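Local coordinates for protein putative transcriptional regulator MarR (Geobacillus stearothermophilus, PDB 2RDP) that probably binds DNA as a dimer through a winged-helix domain and regulates transcription, as other members of the MarR family do, at residues A[45-50]-A[60-65]; A[49-52]-A[56-59]; A[75-80]-A[84-89]. One frame throughout, in Å; residues are numbered along the deposited sequence.

Interaction 1. Residues A[45-50]-A[60-65]; sequences FVALQW and GELSNK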
# COMPACT_ATOMS: atom_id res chain seq x y z
N PHE A 45 3.43 3.04 -13.10
CA PHE A 45 4.41 3.51 -12.11
C PHE A 45 5.25 2.36 -11.50
O PHE A 45 6.48 2.37 -11.59
CB PHE A 45 3.76 4.40 -11.03
CG PHE A 45 4.71 4.78 -9.93
CD1 PHE A 45 5.65 5.79 -10.12
CD2 PHE A 45 4.72 4.07 -8.73
CE1 PHE A 45 6.57 6.10 -9.13
CE2 PHE A 45 5.63 4.40 -7.70
CZ PHE A 45 6.56 5.44 -7.92
N VAL A 46 4.59 1.35 -10.93
CA VAL A 46 5.31 0.22 -10.33
C VAL A 46 6.25 -0.46 -11.34
O VAL A 46 7.43 -0.71 -11.04
CB VAL A 46 4.33 -0.81 -9.72
CG1 VAL A 46 5.07 -2.02 -9.17
CG2 VAL A 46 3.49 -0.14 -8.59
N ALA A 47 5.72 -0.76 -12.55
CA ALA A 47 6.50 -1.41 -13.59
C ALA A 47 7.75 -0.59 -13.94
O ALA A 47 8.86 -1.13 -13.95
CB ALA A 47 5.63 -1.65 -14.82
N LEU A 48 7.55 0.70 -14.22
CA LEU A 48 8.62 1.64 -14.59
C LEU A 48 9.68 1.81 -13.50
O LEU A 48 10.88 1.82 -13.80
CB LEU A 48 8.04 2.99 -14.98
CG LEU A 48 7.19 3.07 -16.27
CD1 LEU A 48 6.49 4.41 -16.36
CD2 LEU A 48 8.02 2.82 -17.49
N GLN A 49 9.25 1.98 -12.27
CA GLN A 49 10.15 2.04 -11.14
C GLN A 49 11.01 0.76 -10.99
O GLN A 49 12.17 0.85 -10.65
CB GLN A 49 9.34 2.37 -9.88
CG GLN A 49 9.99 1.97 -8.54
CD GLN A 49 9.46 0.65 -7.91
OE1 GLN A 49 8.27 0.33 -8.00
NE2 GLN A 49 10.38 -0.10 -7.24
N TRP A 50 10.45 -0.43 -11.27
CA TRP A 50 11.23 -1.68 -11.25
C TRP A 50 12.32 -1.68 -12.32
O TRP A 50 13.44 -2.10 -12.08
CB TRP A 50 10.34 -2.93 -11.40
CG TRP A 50 9.71 -3.39 -10.14
CD1 TRP A 50 8.37 -3.48 -9.87
CD2 TRP A 50 10.38 -3.78 -8.94
NE1 TRP A 50 8.16 -3.91 -8.59
CE2 TRP A 50 9.38 -4.10 -7.99
CE3 TRP A 50 11.74 -3.89 -8.57
CZ2 TRP A 50 9.69 -4.52 -6.68
CZ3 TRP A 50 12.04 -4.32 -7.27
CH2 TRP A 50 11.02 -4.64 -6.35
N GLY A 60 8.68 -12.26 -17.42
CA GLY A 60 8.71 -13.17 -16.29
C GLY A 60 9.33 -12.55 -15.05
O GLY A 60 8.79 -12.67 -13.97
N GLU A 61 10.46 -11.86 -15.19
CA GLU A 61 11.11 -11.23 -14.05
C GLU A 61 10.28 -10.10 -13.50
O GLU A 61 10.15 -9.93 -12.29
CB GLU A 61 12.47 -10.69 -14.45
CG GLU A 61 13.36 -11.74 -15.01
CD GLU A 61 14.74 -11.23 -15.32
OE1 GLU A 61 15.69 -11.88 -14.84
OE2 GLU A 61 14.88 -10.21 -16.05
N LEU A 62 9.69 -9.33 -14.40
CA LEU A 62 8.89 -8.19 -14.00
C LEU A 62 7.66 -8.66 -13.25
O LEU A 62 7.31 -8.13 -12.20
CB LEU A 62 8.51 -7.33 -15.24
CG LEU A 62 7.71 -6.04 -15.00
CD1 LEU A 62 8.46 -5.12 -14.01
CD2 LEU A 62 7.48 -5.28 -16.29
N SER A 63 7.01 -9.68 -13.77
CA SER A 63 5.79 -10.16 -13.14
C SER A 63 6.07 -10.76 -11.75
O SER A 63 5.24 -10.63 -10.86
CB SER A 63 5.07 -11.17 -14.05
OG SER A 63 5.83 -12.33 -14.11
N ASN A 64 7.21 -11.43 -11.58
CA ASN A 64 7.62 -11.94 -10.25
C ASN A 64 7.87 -10.85 -9.21
O ASN A 64 7.61 -11.06 -8.02
CB ASN A 64 8.82 -12.88 -10.34
CG ASN A 64 8.43 -14.28 -10.86
OD1 ASN A 64 7.27 -14.66 -10.78
ND2 ASN A 64 9.40 -15.02 -11.40
N LYS A 65 8.38 -9.70 -9.68
CA LYS A 65 8.58 -8.51 -8.86
C LYS A 65 7.30 -7.83 -8.46
O LYS A 65 7.22 -7.26 -7.39
CB LYS A 65 9.55 -7.54 -9.56
CG LYS A 65 10.96 -8.07 -9.35
CD LYS A 65 12.05 -7.23 -9.93
CE LYS A 65 13.41 -7.93 -9.68
NZ LYS A 65 13.67 -8.22 -8.22
O HOH W 1 5.92 -4.25 -6.73

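Interaction 2. Residues A[49-52]-A[56-59]; sequences QWLL and DLTV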
# COMPACT_ATOMS: atom_id res chain seq x y z
N GLN A 49 9.25 1.98 -12.27
CA GLN A 49 10.15 2.04 -11.14
C GLN A 49 11.01 0.76 -10.99
O GLN A 49 12.17 0.85 -10.65
CB GLN A 49 9.34 2.37 -9.88
CG GLN A 49 9.99 1.97 -8.54
CD GLN A 49 9.46 0.65 -7.91
OE1 GLN A 49 8.27 0.33 -8.00
NE2 GLN A 49 10.38 -0.10 -7.24
N TRP A 50 10.45 -0.43 -11.27
CA TRP A 50 11.23 -1.68 -11.25
C TRP A 50 12.32 -1.68 -12.32
O TRP A 50 13.44 -2.10 -12.08
CB TRP A 50 10.34 -2.93 -11.40
CG TRP A 50 9.71 -3.39 -10.14
CD1 TRP A 50 8.37 -3.48 -9.87
CD2 TRP A 50 10.38 -3.78 -8.94
NE1 TRP A 50 8.16 -3.91 -8.59
CE2 TRP A 50 9.38 -4.10 -7.99
CE3 TRP A 50 11.74 -3.89 -8.57
CZ2 TRP A 50 9.69 -4.52 -6.68
CZ3 TRP A 50 12.04 -4.32 -7.27
CH2 TRP A 50 11.02 -4.64 -6.35
N LEU A 51 11.98 -1.21 -13.52
CA LEU A 51 12.94 -1.10 -14.60
C LEU A 51 14.03 -0.06 -14.32
O LEU A 51 15.20 -0.27 -14.65
CB LEU A 51 12.21 -0.75 -15.90
CG LEU A 51 11.32 -1.84 -16.50
CD1 LEU A 51 10.42 -1.24 -17.56
CD2 LEU A 51 12.15 -2.98 -17.05
N LEU A 52 13.64 1.06 -13.72
CA LEU A 52 14.61 2.08 -13.31
C LEU A 52 15.58 1.48 -12.28
O LEU A 52 16.80 1.62 -12.41
CB LEU A 52 13.90 3.32 -12.73
CG LEU A 52 14.73 4.55 -12.32
CD1 LEU A 52 15.27 5.27 -13.52
CD2 LEU A 52 13.91 5.51 -11.44
N ASP A 56 17.02 -3.65 -17.46
CA ASP A 56 16.19 -4.49 -18.34
C ASP A 56 15.66 -5.73 -17.63
O ASP A 56 16.42 -6.41 -16.94
CB ASP A 56 16.96 -4.91 -19.58
CG ASP A 56 17.41 -3.73 -20.46
OD1 ASP A 56 18.07 -4.00 -21.51
OD2 ASP A 56 17.12 -2.55 -20.11
N LEU A 57 14.37 -6.02 -17.75
CA LEU A 57 13.73 -7.19 -17.12
C LEU A 57 12.93 -7.94 -18.14
O LEU A 57 12.32 -7.33 -19.00
CB LEU A 57 12.78 -6.78 -15.98
CG LEU A 57 13.35 -6.09 -14.73
CD1 LEU A 57 12.22 -5.75 -13.81
CD2 LEU A 57 14.40 -6.94 -14.00
N THR A 58 12.91 -9.27 -18.07
CA THR A 58 11.98 -10.03 -18.88
C THR A 58 10.59 -9.85 -18.29
O THR A 58 10.45 -9.36 -17.18
CB THR A 58 12.35 -11.53 -18.94
OG1 THR A 58 12.17 -12.11 -17.65
CG2 THR A 58 13.81 -11.74 -19.38
N VAL A 59 9.55 -10.22 -19.02
CA VAL A 59 8.18 -10.13 -18.50
C VAL A 59 8.04 -11.11 -17.33
O VAL A 59 7.36 -10.82 -16.36
CB VAL A 59 7.12 -10.46 -19.61
CG1 VAL A 59 5.74 -10.59 -19.02
CG2 VAL A 59 7.10 -9.41 -20.72

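Interaction 3. Residues A[75-80]-A[84-89]; sequences DLVDRM and GLVARV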
# COMPACT_ATOMS: atom_id res chain seq x y z
N ASP A 75 -0.01 -7.62 -20.89
CA ASP A 75 -0.95 -6.55 -21.27
C ASP A 75 -0.44 -5.18 -20.83
O ASP A 75 -0.58 -4.20 -21.54
CB ASP A 75 -2.34 -6.78 -20.68
CG ASP A 75 -3.05 -8.04 -21.26
OD1 ASP A 75 -2.61 -8.60 -22.31
OD2 ASP A 75 -4.07 -8.47 -20.66
N LEU A 76 0.13 -5.12 -19.64
CA LEU A 76 0.69 -3.88 -19.10
C LEU A 76 1.90 -3.39 -19.92
O LEU A 76 1.96 -2.23 -20.33
CB LEU A 76 1.06 -4.09 -17.63
CG LEU A 76 1.65 -2.92 -16.84
CD1 LEU A 76 0.61 -1.87 -16.56
CD2 LEU A 76 2.14 -3.49 -15.53
N VAL A 77 2.84 -4.30 -20.15
CA VAL A 77 3.99 -4.04 -20.98
C VAL A 77 3.53 -3.61 -22.38
O VAL A 77 3.98 -2.58 -22.88
CB VAL A 77 4.96 -5.23 -20.99
CG1 VAL A 77 6.08 -5.05 -22.05
CG2 VAL A 77 5.56 -5.39 -19.60
N ASP A 78 2.61 -4.35 -22.98
CA ASP A 78 2.00 -3.96 -24.27
C ASP A 78 1.49 -2.51 -24.28
O ASP A 78 1.81 -1.80 -25.23
CB ASP A 78 0.87 -4.92 -24.68
CG ASP A 78 1.36 -6.33 -25.07
OD1 ASP A 78 2.59 -6.53 -25.18
OD2 ASP A 78 0.48 -7.24 -25.26
N ARG A 79 0.71 -2.08 -23.27
CA ARG A 79 0.23 -0.67 -23.18
C ARG A 79 1.41 0.30 -23.15
O ARG A 79 1.42 1.28 -23.89
CB ARG A 79 -0.64 -0.39 -21.94
CG ARG A 79 -2.17 -0.26 -22.14
CD ARG A 79 -2.69 1.18 -22.38
NE ARG A 79 -3.68 1.21 -23.48
CZ ARG A 79 -3.57 1.90 -24.64
NH1 ARG A 79 -4.53 1.82 -25.56
NH2 ARG A 79 -2.52 2.70 -24.88
N MSE A 80 2.39 0.03 -22.29
CA MSE A 80 3.52 0.94 -22.13
C MSE A 80 4.39 1.02 -23.35
O MSE A 80 4.91 2.07 -23.67
CB MSE A 80 4.35 0.55 -20.94
CG MSE A 80 3.60 0.69 -19.65
SE MSE A 80 4.71 0.17 -18.13
CE MSE A 80 4.90 -1.74 -18.41
N GLY A 84 5.16 4.31 -25.93
CA GLY A 84 6.56 4.70 -26.00
C GLY A 84 7.31 4.89 -24.68
O GLY A 84 8.33 5.59 -24.64
N LEU A 85 6.82 4.26 -23.61
CA LEU A 85 7.49 4.31 -22.30
C LEU A 85 8.57 3.26 -22.17
O LEU A 85 9.51 3.45 -21.42
CB LEU A 85 6.47 4.07 -21.18
CG LEU A 85 5.26 4.97 -21.11
CD1 LEU A 85 4.20 4.41 -20.14
CD2 LEU A 85 5.69 6.39 -20.75
N VAL A 86 8.42 2.14 -22.87
CA VAL A 86 9.38 1.01 -22.83
C VAL A 86 9.51 0.42 -24.22
O VAL A 86 8.63 0.59 -25.06
CB VAL A 86 8.94 -0.15 -21.80
CG1 VAL A 86 8.59 0.41 -20.42
CG2 VAL A 86 7.80 -0.99 -22.34
N ALA A 87 10.61 -0.29 -24.46
CA ALA A 87 10.78 -1.08 -25.68
C ALA A 87 11.08 -2.52 -25.29
O ALA A 87 11.55 -2.78 -24.18
CB ALA A 87 11.91 -0.51 -26.55
N ARG A 88 10.78 -3.44 -26.19
CA ARG A 88 11.20 -4.83 -26.04
C ARG A 88 12.53 -5.05 -26.76
O ARG A 88 12.69 -4.63 -27.90
CB ARG A 88 10.14 -5.76 -26.62
CG ARG A 88 8.94 -5.95 -25.72
CD ARG A 88 7.95 -6.84 -26.41
NE ARG A 88 7.10 -7.58 -25.46
CZ ARG A 88 5.85 -7.25 -25.14
NH1 ARG A 88 5.18 -8.00 -24.28
NH2 ARG A 88 5.28 -6.17 -25.67
N VAL A 89 13.49 -5.68 -26.09
CA VAL A 89 14.83 -5.82 -26.65
C VAL A 89 15.31 -7.24 -26.46
O VAL A 89 15.49 -7.68 -25.32
CB VAL A 89 15.86 -4.85 -25.95
CG1 VAL A 89 17.26 -5.04 -26.56
CG2 VAL A 89 15.43 -3.40 -26.08

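Interaction 1. Residues A[45-50]-A[60-65]
Ala47, on helix 42-54, meets Leu62 of helix 59-66 where the two backbones come nearest, with CA atoms 7.2 Å apart. The small Ala47 methyl lets the helices approach: CB lies 4.3 Å from Leu62 CD2, and the Ala47 carbonyl O 4.0 Å from Leu62 CD1. Further along, Gln49 places NE2 over one face of the Trp50 ring. One turn on from Ala47, Trp50 makes the segment's broadest contact. Its CB touches the same Leu62 CD1 at 3.9 Å, a branch that reaches across because CG of Leu62 stands anti to the backbone N (chi1 -177°). The opposite ring face is covered by Lys65, whose CB sits over the five-membered ring, 3.9 Å from its centroid, in a CH-pi contact, while CD lies 3.6 Å from Trp50 CE3. At the ring edge, in plane, Trp50 NE1 donates to a water at 2.9 Å that bonds weakly to Lys65 O. Tyr22 of the second subunit meets this ring, its plane inclined by about 60°. No direct hydrogen bond passes between 45-50 and 60-65; helix 42-54 thus meets the first helix of the helix-turn-helix mainly through apolar groups, a flat aromatic matched to a lysine's aliphatic part, with water serving the indole N-H.

Interaction 2. Residues A[49-52]-A[56-59]
This is an apolar contact between the C-terminal part of helix 42-54 and the connection that leads into helix 59-66, inside the winged-helix domain. The chain turns back after the helix, and Leu57 points its side chain toward the helix it has just left. Leu51 supplies the other half: its CD2 lies 4.0 Å from Leu57 CB and 3.8 Å from the backbone N of Leu57, with Leu57 CG also close by. CG of Leu51 stands anti to the carbonyl carbon (chi1 -69°), which swings CD2 over to the connection. The same CD2 just reaches Asp56 CA, at 4.5 Å. Leu57 sends its CD1 branch to the other neighbour on the helix, 4.2 Å from Trp50 CB, so different atoms of Leu57 meet two successive helix residues. Leucine suits both places, since a branched end can touch several partners at once.

Several polar groups of the connection bond to other parts of the fold. Asp56 directs its CB away from the helix, and its OD1 forms a salt bridge with Arg101, while the backbone of Leu57 is hydrogen-bonded to Ile100, tying the connection to strand 98-102. Thr58 is the N-cap of helix 59-66 and forms a capping box with Glu61: Thr58 OG1 caps Glu61 N, and Glu61 OE2 accepts from Thr58 N. Across the contact itself there is no hydrogen bond: the leucines hold the turn to the helix by shape and burial, while directional bonds fix its course on the side of the strand and of the next helix.

Interaction 3. Residues A[75-80]-A[84-89]
Met80, a selenomethionine, and Leu85 meet where helix 70-82 ends and the chain turns into strand 86-90, the first strand of the wing in this winged-helix domain. A Schellman motif ends the helix: Leu85 N donates to Met80 O at 2.9 Å, and Gly84, with its positive phi, is the C-prime residue, a conformation that favours glycine. Beyond it, Met80 CG packs 3.8 Å from Leu85 CD1, and Met80 CB lies 4.0 Å from Val86 CG2, hydrophobic groups suited to a buried junction.

Arg88 leaves the strand with CB directed neither at the helix nor away from it. Its chi2 of 178° and chi3 of 153° keep the chain extended as far as NE, so that the guanidinium reaches the helix; the side chain also touches Val98 and Ile100 of strand 98-102. Arg88 CZ lies 3.8 Å from Val77 CG1, which sits over one face of the guanidinium, offset toward the rim. NH2 bonds to Asp78 OD1 and also pairs with Glu81, so two acidic residues of the helix hold this charge. A leucine in place of Arg88 would probably leave Asp78 and Glu81 without their shared cation and free the Asp78 carboxylate to turn. That carboxylate is inclined 52° to the guanidinium, and Asp78 OD1 takes a bond from Arg88 NH2 at 2.8 Å and a weak one from Arg88 NH1 at 3.1 Å.

In the fold
All three contacts lie within the MarR family region, in what is evidently one winged-helix domain. Interactions 1 and 2 start from the same helix, 42-54, share Gln49 and Trp50, and have centres about 5 Å apart; Leu62 CD1 of interaction 1 packs on Leu57 CD1 of interaction 2. Interaction 3 follows later in the chain, its centre about 12 Å from that of interaction 1 and 11 Å from that of interaction 2. A common apolar core joins them, with Ala47 against Met80, Leu62 against Val77, and Leu51 against Val86. Helices 42-54, 59-66 and 70-82 and the two-stranded wing are thereby packed together, consistent with a DNA-binding unit in which helix 70-82 would be the recognition helix.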